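Long-range contacts in lovastatin nonaketide synthase mokA (Monascus pilosus, PDB 6AD3), which is an iterative polyketide synthase that builds the nonaketide precursor of monacolin K (lovastatin), its condensation domain being the piece present here: residues Thr131-Val136 / Gly185-Leu190; Leu308-Ala313 / Thr477-Leu482; Asn371-Arg376 / Glu399-Ala404. The protein carries 1 engineered substitution. One frame throughout, in Å; residues are numbered along the deposited sequence.

Interaction 1: Thr131-Val136 / Gly185-Leu190; sequences TGFAAV and GDTLRL
In the N-terminal lobe of the chloramphenicol acetyltransferase-like condensation domain, Thr131, Gly132 and Phe133 at the start of strand 131-135 meet Gly185 and Thr187 in the turn leading into strand 188-195. The two strands belong to different sheets, so the contact joins the small three-stranded sheet to the larger five-stranded one. The main chains come very close at the two glycines, with Gly132 CA 3.8 Å from Gly185 CA. Neither residue has a side chain to hold the backbones apart. Next to this point Gly185 CA donates a CA-H...O contact to Thr131 O at 3.4 Å, with an angle at H of 140°.

Thr187 brings both branches of its side chain to the contact. Its CG2 lies anti to its own carbonyl carbon and rests 3.7 Å from Thr131 O. The same methyl touches the edge of the Phe133 ring near its plane, 4.2 Å from CE1. The ring also meets Phe209 with the planes steeply inclined. Thr187 pairs through its backbone with His207. This probably corresponds to the first histidine of the HHxxxDG motif of condensation domains, whose second histidine is an arginine in this chain.

Behind the turn, Arg189 holds Asp186 end-on in a salt bridge, NH1 to OD1 at 2.7 Å and NH2 to OD2 at 2.9 Å. Thr131 OG1 is bonded back to Glu127 O. A water bridges the segments, accepting from Thr131 N at 3.1 Å and from Thr187 OG1 at 2.6 Å.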
loop_
_atom_site.group_PDB
_atom_site.type_symbol
_atom_site.label_atom_id
_atom_site.label_comp_id
_atom_site.label_asym_id
_atom_site.label_seq_id
_atom_site.Cartn_x
_atom_site.Cartn_y
_atom_site.Cartn_z
ATOM N N THR A 131 -1.719 12.944 -17.137
ATOM C CA THR A 131 -1.550 11.772 -17.954
ATOM C C THR A 131 -2.871 11.024 -18.156
ATOM O O THR A 131 -3.615 10.746 -17.211
ATOM C CB THR A 131 -0.460 10.851 -17.358
ATOM O OG1 THR A 131 0.825 11.505 -17.501
ATOM C CG2 THR A 131 -0.396 9.520 -18.087
ATOM N N GLY A 132 -3.142 10.683 -19.403
ATOM C CA GLY A 132 -4.176 9.714 -19.697
ATOM C C GLY A 132 -3.624 8.375 -20.109
ATOM O O GLY A 132 -2.428 8.215 -20.335
ATOM N N PHE A 133 -4.501 7.394 -20.220
ATOM C CA PHE A 133 -4.080 6.039 -20.482
ATOM C C PHE A 133 -4.972 5.492 -21.581
ATOM O O PHE A 133 -6.175 5.380 -21.412
ATOM C CB PHE A 133 -4.210 5.156 -19.230
ATOM C CG PHE A 133 -3.336 5.598 -18.071
ATOM C CD1 PHE A 133 -3.703 6.652 -17.278
ATOM C CD2 PHE A 133 -2.078 5.064 -17.922
ATOM C CE1 PHE A 133 -2.826 7.156 -16.326
ATOM C CE2 PHE A 133 -1.196 5.547 -16.968
ATOM C CZ PHE A 133 -1.597 6.566 -16.133
ATOM N N ALA A 134 -4.391 5.244 -22.735
ATOM C CA ALA A 134 -5.196 5.014 -23.957
ATOM C C ALA A 134 -4.860 3.665 -24.519
ATOM O O ALA A 134 -3.726 3.171 -24.382
ATOM C CB ALA A 134 -4.921 6.100 -24.984
ATOM N N ALA A 135 -5.853 3.048 -25.161
ATOM C CA ALA A 135 -5.637 1.793 -25.847
ATOM C C ALA A 135 -4.639 2.024 -26.967
ATOM O O ALA A 135 -4.738 3.025 -27.679
ATOM C CB ALA A 135 -6.960 1.272 -26.423
ATOM N N VAL A 136 -3.751 1.060 -27.169
ATOM C CA VAL A 136 -2.948 0.971 -28.375
ATOM C C VAL A 136 -3.523 -0.058 -29.363
ATOM O O VAL A 136 -3.749 -1.205 -29.017
ATOM C CB VAL A 136 -1.514 0.579 -28.062
ATOM C CG1 VAL A 136 -0.654 0.765 -29.282
ATOM C CG2 VAL A 136 -0.985 1.431 -26.943
ATOM N N GLY A 185 -7.623 11.198 -18.938
ATOM C CA GLY A 185 -6.772 11.800 -17.936
ATOM C C GLY A 185 -7.488 12.222 -16.676
ATOM O O GLY A 185 -6.958 12.997 -15.899
ATOM N N ASP A 186 -8.611 11.574 -16.398
ATOM C CA ASP A 186 -9.356 11.788 -15.156
ATOM C C ASP A 186 -8.919 10.711 -14.172
ATOM O O ASP A 186 -9.253 9.536 -14.355
ATOM C CB ASP A 186 -10.878 11.645 -15.446
ATOM C CG ASP A 186 -11.706 11.719 -14.212
ATOM O OD1 ASP A 186 -11.464 12.639 -13.425
ATOM O OD2 ASP A 186 -12.544 10.821 -13.970
ATOM N N THR A 187 -7.974 11.074 -13.303
ATOM C CA THR A 187 -7.212 10.118 -12.524
ATOM C C THR A 187 -7.089 10.466 -11.041
ATOM O O THR A 187 -6.597 9.643 -10.262
ATOM C CB THR A 187 -5.782 9.967 -13.072
ATOM O OG1 THR A 187 -5.105 11.241 -12.968
ATOM C CG2 THR A 187 -5.819 9.517 -14.520
ATOM N N LEU A 188 -7.541 11.662 -10.639
ATOM C CA LEU A 188 -7.323 12.162 -9.269
ATOM C C LEU A 188 -8.577 12.910 -8.813
ATOM O O LEU A 188 -9.328 13.491 -9.653
ATOM C CB LEU A 188 -6.194 13.176 -9.283
ATOM C CG LEU A 188 -4.742 12.842 -9.121
ATOM C CD1 LEU A 188 -4.001 14.163 -8.800
ATOM C CD2 LEU A 188 -4.491 11.828 -8.006
ATOM N N ARG A 189 -8.831 12.900 -7.515
ATOM C CA ARG A 189 -9.741 13.876 -6.916
ATOM C C ARG A 189 -9.023 14.589 -5.800
ATOM O O ARG A 189 -8.283 13.970 -5.050
ATOM C CB ARG A 189 -11.005 13.197 -6.357
ATOM C CG ARG A 189 -11.655 12.202 -7.312
ATOM C CD ARG A 189 -12.682 12.867 -8.177
ATOM N NE ARG A 189 -13.271 11.923 -9.137
ATOM C CZ ARG A 189 -12.899 11.826 -10.399
ATOM N NH1 ARG A 189 -11.754 12.371 -10.778
ATOM N NH2 ARG A 189 -13.548 10.990 -11.224
ATOM N N LEU A 190 -9.092 15.917 -5.820
ATOM C CA LEU A 190 -8.518 16.733 -4.751
ATOM C C LEU A 190 -9.596 17.653 -4.217
ATOM O O LEU A 190 -10.035 18.528 -4.948
ATOM C CB LEU A 190 -7.369 17.576 -5.276
ATOM C CG LEU A 190 -6.194 16.811 -5.882
ATOM C CD1 LEU A 190 -5.277 17.717 -6.673
ATOM C CD2 LEU A 190 -5.416 16.075 -4.815
HETATM O O HOH W 1 -3.235 11.809 -14.693
#

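Interaction 2: Leu308-Ala313 / Thr477-Leu482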
loop_
_atom_site.group_PDB
_atom_site.type_symbol
_atom_site.label_atom_id
_atom_site.label_comp_id
_atom_site.label_asym_id
_atom_site.label_seq_id
_atom_site.Cartn_x
_atom_site.Cartn_y
_atom_site.Cartn_z
ATOM N N LEU A 308 -1.843 1.224 19.208
ATOM C CA LEU A 308 -1.033 0.439 20.116
ATOM C C LEU A 308 -0.733 1.290 21.345
ATOM O O LEU A 308 -0.486 2.489 21.222
ATOM C CB LEU A 308 0.262 0.029 19.438
ATOM C CG LEU A 308 1.165 -0.904 20.206
ATOM C CD1 LEU A 308 0.532 -2.276 20.419
ATOM C CD2 LEU A 308 2.510 -1.030 19.494
ATOM N N ASP A 309 -0.840 0.657 22.517
ATOM C CA ASP A 309 -0.425 1.235 23.801
ATOM C C ASP A 309 0.961 1.868 23.693
ATOM O O ASP A 309 1.895 1.227 23.235
ATOM C CB ASP A 309 -0.407 0.118 24.846
ATOM C CG ASP A 309 0.043 0.602 26.218
ATOM O OD1 ASP A 309 -0.804 1.042 26.993
ATOM O OD2 ASP A 309 1.204 0.412 26.552
ATOM N N PRO A 310 1.139 3.064 24.287
ATOM C CA PRO A 310 2.407 3.746 24.107
ATOM C C PRO A 310 3.560 3.140 24.896
ATOM O O PRO A 310 4.715 3.191 24.440
ATOM C CB PRO A 310 2.110 5.179 24.584
ATOM C CG PRO A 310 0.930 5.051 25.482
ATOM C CD PRO A 310 0.104 3.981 24.819
ATOM N N MET A 311 3.248 2.370 25.935
ATOM C CA MET A 311 4.316 1.681 26.667
ATOM C C MET A 311 4.780 0.448 25.928
ATOM O O MET A 311 5.966 0.120 25.950
ATOM C CB MET A 311 3.899 1.344 28.102
ATOM C CG MET A 311 4.131 2.493 29.057
ATOM S SD MET A 311 5.903 2.952 29.163
ATOM C CE MET A 311 6.653 1.373 29.232
ATOM N N VAL A 312 3.861 -0.196 25.196
ATOM C CA VAL A 312 4.259 -1.323 24.340
ATOM C C VAL A 312 5.134 -0.819 23.193
ATOM O O VAL A 312 6.196 -1.397 22.889
ATOM C CB VAL A 312 3.042 -2.084 23.773
ATOM C CG1 VAL A 312 3.505 -3.189 22.856
ATOM C CG2 VAL A 312 2.188 -2.655 24.910
ATOM N N ALA A 313 4.752 0.289 22.612
ATOM C CA ALA A 313 5.578 0.915 21.542
ATOM C C ALA A 313 6.963 1.293 22.017
ATOM O O ALA A 313 7.968 1.069 21.301
ATOM C CB ALA A 313 4.884 2.114 20.978
ATOM N N THR A 477 5.434 11.021 16.403
ATOM C CA THR A 477 4.776 11.928 17.336
ATOM C C THR A 477 3.386 11.468 17.758
ATOM O O THR A 477 2.678 12.204 18.409
ATOM C CB THR A 477 4.643 13.362 16.749
ATOM O OG1 THR A 477 3.652 13.382 15.705
ATOM C CG2 THR A 477 6.002 13.864 16.198
ATOM N N LYS A 478 2.989 10.268 17.351
ATOM C CA LYS A 478 1.726 9.657 17.788
ATOM C C LYS A 478 2.052 8.263 18.354
ATOM O O LYS A 478 3.236 7.940 18.559
ATOM C CB LYS A 478 0.760 9.515 16.608
ATOM C CG LYS A 478 0.566 10.794 15.831
ATOM C CD LYS A 478 -0.410 11.683 16.571
ATOM C CE LYS A 478 -0.368 13.114 16.061
ATOM N NZ LYS A 478 -1.714 13.733 16.180
ATOM N N ASP A 479 1.026 7.423 18.522
ATOM C CA ASP A 479 1.234 5.981 18.806
ATOM C C ASP A 479 0.973 5.159 17.518
ATOM O O ASP A 479 0.246 5.578 16.629
ATOM C CB ASP A 479 0.302 5.512 19.931
ATOM C CG ASP A 479 0.550 6.252 21.247
ATOM O OD1 ASP A 479 1.713 6.607 21.517
ATOM O OD2 ASP A 479 -0.421 6.466 21.982
ATOM N N PRO A 480 1.567 3.989 17.417
ATOM C CA PRO A 480 1.396 3.245 16.192
ATOM C C PRO A 480 -0.087 2.895 15.920
ATOM O O PRO A 480 -0.831 2.569 16.843
ATOM C CB PRO A 480 2.229 1.982 16.444
ATOM C CG PRO A 480 3.216 2.388 17.505
ATOM C CD PRO A 480 2.451 3.311 18.374
ATOM N N LEU A 481 -0.494 2.976 14.667
ATOM C CA LEU A 481 -1.839 2.658 14.262
ATOM C C LEU A 481 -1.837 1.389 13.412
ATOM O O LEU A 481 -1.164 1.334 12.397
ATOM C CB LEU A 481 -2.445 3.823 13.449
ATOM C CG LEU A 481 -3.946 3.684 13.124
ATOM C CD1 LEU A 481 -4.765 3.737 14.406
ATOM C CD2 LEU A 481 -4.406 4.751 12.113
ATOM N N LEU A 482 -2.594 0.384 13.842
ATOM C CA LEU A 482 -2.575 -0.918 13.215
ATOM C C LEU A 482 -3.904 -1.156 12.524
ATOM O O LEU A 482 -4.961 -1.091 13.171
ATOM C CB LEU A 482 -2.348 -2.013 14.273
ATOM C CG LEU A 482 -1.001 -2.121 15.014
ATOM C CD1 LEU A 482 -0.450 -0.827 15.493
ATOM C CD2 LEU A 482 -1.130 -3.103 16.149
#
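One backbone hydrogen bond joins the segments: Leu308 N donates to Pro480 O at 2.9 Å, nearly straight at 168°. It carries the antiparallel pairing of Leu482 with Ala306 one step further.

The apolar packing centres on Pro480. Leu308 swings its branch away from its own N (chi1 -174°), which sets CD2 4.0 Å from Pro480 CG. Ala313 CB meets the same proline ring at CD, 3.8 Å away. Leu482 CD1 touches Leu308 CB at 4.1 Å. Tyr331 of helix 327-343 also touches both Leu308 and Pro480.

Asp479, partly exposed, lies against Pro310. Its OD1 is 3.4 Å from Pro310 CB, a van der Waals approach, and its CB lies 3.4 Å from Leu308 O. The Asp479 carbonyl accepts from Arg307.

Asp309 points away from this contact and caps the helix. Its OD2 accepts from Val312 N through the anti lone pair, and more weakly from Met311 N. The whole is a strand-to-helix junction with an aspartate N-cap, set at the edge of the mixed sheet in the C-terminal half of the condensation domain.

Interaction 3: Asn371-Arg376 / Glu399-Ala404; sequences NLLPLR and EAMQHA
Leu373 and Leu375 of strand 371-377 pack against Ala400, Met401 and Ala404, where helix 386-401 runs out into a turn. This is helix-on-strand packing against an outermost strand of the mixed sheet in the C-terminal half of the condensation domain.

The tight part is apolar and buried. Leu375 CD1 comes to 3.6 Å from Ala400 CB. The CA-CB bond of Leu375 does not point at the helix, but the end of its side chain does reach it. Its chi2 of 20° is close to eclipsed, which suggests a somewhat strained fit. Leu373 spreads its two methyls over the turn: CD1 sits 4.0 Å from Ala404 CB, and CD2 lies 3.7 Å from Ala404 O. Trp262 of helix 256-266 touches both Leu375 and Ala400, and so closes this part from a further helix.

The looser side holds the exposed Met401. The bend at chi2 (-55°) brings its SD to 3.8 Å from Leu373 CD1. The two side chains cross at about a right angle. The turn itself is set against helix 256-266, where His403 stacks on Tyr261 and bonds to Asp258.

Beyond Leu373 the link becomes polar. The side chain of Asn371 points toward the 399-404 segment. Its amide is held by Val406 O and Tyr408 N. A water also bridges the two segments here: it accepts from Asn371 ND2 at 3.1 Å and donates to Ala404 O at 2.6 Å.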
loop_
_atom_site.group_PDB
_atom_site.type_symbol
_atom_site.label_atom_id
_atom_site.label_comp_id
_atom_site.label_asym_id
_atom_site.label_seq_id
_atom_site.Cartn_x
_atom_site.Cartn_y
_atom_site.Cartn_z
ATOM N N ASN A 371 5.897 -1.170 -4.161
ATOM C CA ASN A 371 6.210 -2.517 -4.566
ATOM C C ASN A 371 5.960 -3.475 -3.382
ATOM O O ASN A 371 5.664 -3.016 -2.236
ATOM C CB ASN A 371 7.651 -2.554 -4.973
ATOM C CG ASN A 371 8.039 -3.840 -5.702
ATOM O OD1 ASN A 371 7.218 -4.495 -6.364
ATOM N ND2 ASN A 371 9.345 -4.122 -5.689
ATOM N N LEU A 372 6.084 -4.761 -3.648
ATOM C CA LEU A 372 6.014 -5.780 -2.621
ATOM C C LEU A 372 7.193 -6.733 -2.809
ATOM O O LEU A 372 7.563 -7.024 -3.925
ATOM C CB LEU A 372 4.741 -6.575 -2.790
ATOM C CG LEU A 372 3.460 -5.839 -2.453
ATOM C CD1 LEU A 372 2.266 -6.578 -3.006
ATOM C CD2 LEU A 372 3.359 -5.643 -0.971
ATOM N N LEU A 373 7.858 -7.059 -1.698
ATOM C CA LEU A 373 9.006 -7.982 -1.699
ATOM C C LEU A 373 8.585 -9.286 -1.036
ATOM O O LEU A 373 8.160 -9.285 0.111
ATOM C CB LEU A 373 10.151 -7.369 -0.931
ATOM C CG LEU A 373 10.589 -5.960 -1.370
ATOM C CD1 LEU A 373 11.697 -5.429 -0.470
ATOM C CD2 LEU A 373 11.046 -5.999 -2.802
ATOM N N PRO A 374 8.704 -10.416 -1.761
ATOM C CA PRO A 374 8.065 -11.618 -1.254
ATOM C C PRO A 374 8.995 -12.426 -0.373
ATOM O O PRO A 374 9.721 -13.293 -0.864
ATOM C CB PRO A 374 7.705 -12.384 -2.538
ATOM C CG PRO A 374 8.732 -11.974 -3.509
ATOM C CD PRO A 374 9.086 -10.559 -3.176
ATOM N N LEU A 375 9.012 -12.124 0.914
ATOM C CA LEU A 375 9.927 -12.798 1.821
ATOM C C LEU A 375 9.401 -14.217 2.111
ATOM O O LEU A 375 8.337 -14.377 2.657
ATOM C CB LEU A 375 10.018 -12.044 3.154
ATOM C CG LEU A 375 10.908 -10.830 3.357
ATOM C CD1 LEU A 375 11.322 -10.129 2.094
ATOM C CD2 LEU A 375 10.238 -9.897 4.361
ATOM N N ARG A 376 10.264 -15.224 1.974
ATOM C CA ARG A 376 9.858 -16.566 2.306
ATOM C C ARG A 376 10.399 -16.902 3.696
ATOM O O ARG A 376 11.637 -16.788 3.953
ATOM C CB ARG A 376 10.443 -17.538 1.293
ATOM C CG ARG A 376 10.057 -18.972 1.544
ATOM C CD ARG A 376 10.380 -19.860 0.355
ATOM N NE ARG A 376 9.748 -21.187 0.509
ATOM C CZ ARG A 376 9.735 -22.115 -0.448
ATOM N NH1 ARG A 376 10.364 -21.891 -1.598
ATOM N NH2 ARG A 376 8.992 -23.205 -0.318
ATOM N N GLU A 399 18.881 -8.365 3.626
ATOM C CA GLU A 399 19.239 -9.068 2.397
ATOM C C GLU A 399 18.210 -8.785 1.292
ATOM O O GLU A 399 18.565 -8.521 0.158
ATOM C CB GLU A 399 19.354 -10.554 2.667
ATOM C CG GLU A 399 19.976 -11.340 1.538
ATOM C CD GLU A 399 20.046 -12.814 1.874
ATOM O OE1 GLU A 399 19.040 -13.524 1.664
ATOM O OE2 GLU A 399 21.069 -13.231 2.424
ATOM N N ALA A 400 16.934 -8.836 1.637
ATOM C CA ALA A 400 15.881 -8.500 0.690
ATOM C C ALA A 400 16.107 -7.102 0.103
ATOM O O ALA A 400 15.870 -6.893 -1.065
ATOM C CB ALA A 400 14.513 -8.594 1.337
ATOM N N MET A 401 16.537 -6.155 0.935
ATOM C CA MET A 401 16.648 -4.759 0.525
ATOM C C MET A 401 17.821 -4.536 -0.430
ATOM O O MET A 401 17.799 -3.595 -1.238
ATOM C CB MET A 401 16.784 -3.843 1.751
ATOM C CG MET A 401 15.518 -3.750 2.573
ATOM S SD MET A 401 14.083 -3.245 1.610
ATOM C CE MET A 401 14.533 -1.591 1.163
ATOM N N GLN A 402 18.722 -5.500 -0.507
ATOM C CA GLN A 402 19.729 -5.480 -1.549
ATOM C C GLN A 402 19.180 -5.840 -2.929
ATOM O O GLN A 402 19.904 -5.782 -3.915
ATOM C CB GLN A 402 20.876 -6.416 -1.169
ATOM C CG GLN A 402 21.610 -5.956 0.070
ATOM C CD GLN A 402 22.596 -6.982 0.554
ATOM O OE1 GLN A 402 22.466 -8.165 0.256
ATOM N NE2 GLN A 402 23.598 -6.538 1.296
ATOM N N HIS A 403 17.967 -6.385 -2.972
ATOM C CA HIS A 403 17.416 -6.882 -4.216
ATOM C C HIS A 403 16.016 -6.330 -4.349
ATOM O O HIS A 403 15.144 -6.997 -4.862
ATOM C CB HIS A 403 17.346 -8.418 -4.214
ATOM C CG HIS A 403 18.664 -9.076 -3.935
ATOM N ND1 HIS A 403 19.707 -9.034 -4.828
ATOM C CD2 HIS A 403 19.134 -9.711 -2.838
ATOM C CE1 HIS A 403 20.754 -9.653 -4.312
ATOM N NE2 HIS A 403 20.422 -10.105 -3.120
ATOM N N ALA A 404 15.815 -5.109 -3.897
ATOM C CA ALA A 404 14.452 -4.566 -3.789
ATOM C C ALA A 404 13.869 -3.983 -5.094
ATOM O O ALA A 404 12.717 -3.606 -5.107
ATOM C CB ALA A 404 14.396 -3.498 -2.710
HETATM O O HOH W 2 10.917 -2.090 -3.904
#

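All three contacts lie in the condensation domain, which has the two-lobed chloramphenicol acetyltransferase-like fold. Interaction 1 is in the N-terminal lobe, between its small sheet and the five-stranded sheet. Interactions 2 and 3 are in the C-terminal lobe and share its six-stranded mixed sheet. Interaction 2 lies at the start of strand 481-487, next to edge strand 301-307. Interaction 3 lies on edge strand 371-377 at the other side of the sheet. Their centres are about 26 Å apart. Interaction 1 is about 38 Å from interaction 2 and about 30 Å from interaction 3, centre to centre, and none of the three touch. Along the chain interaction 1 closes first. Interaction 2 then opens, and interaction 3 falls between its two segments. Each contact stays within a single lobe.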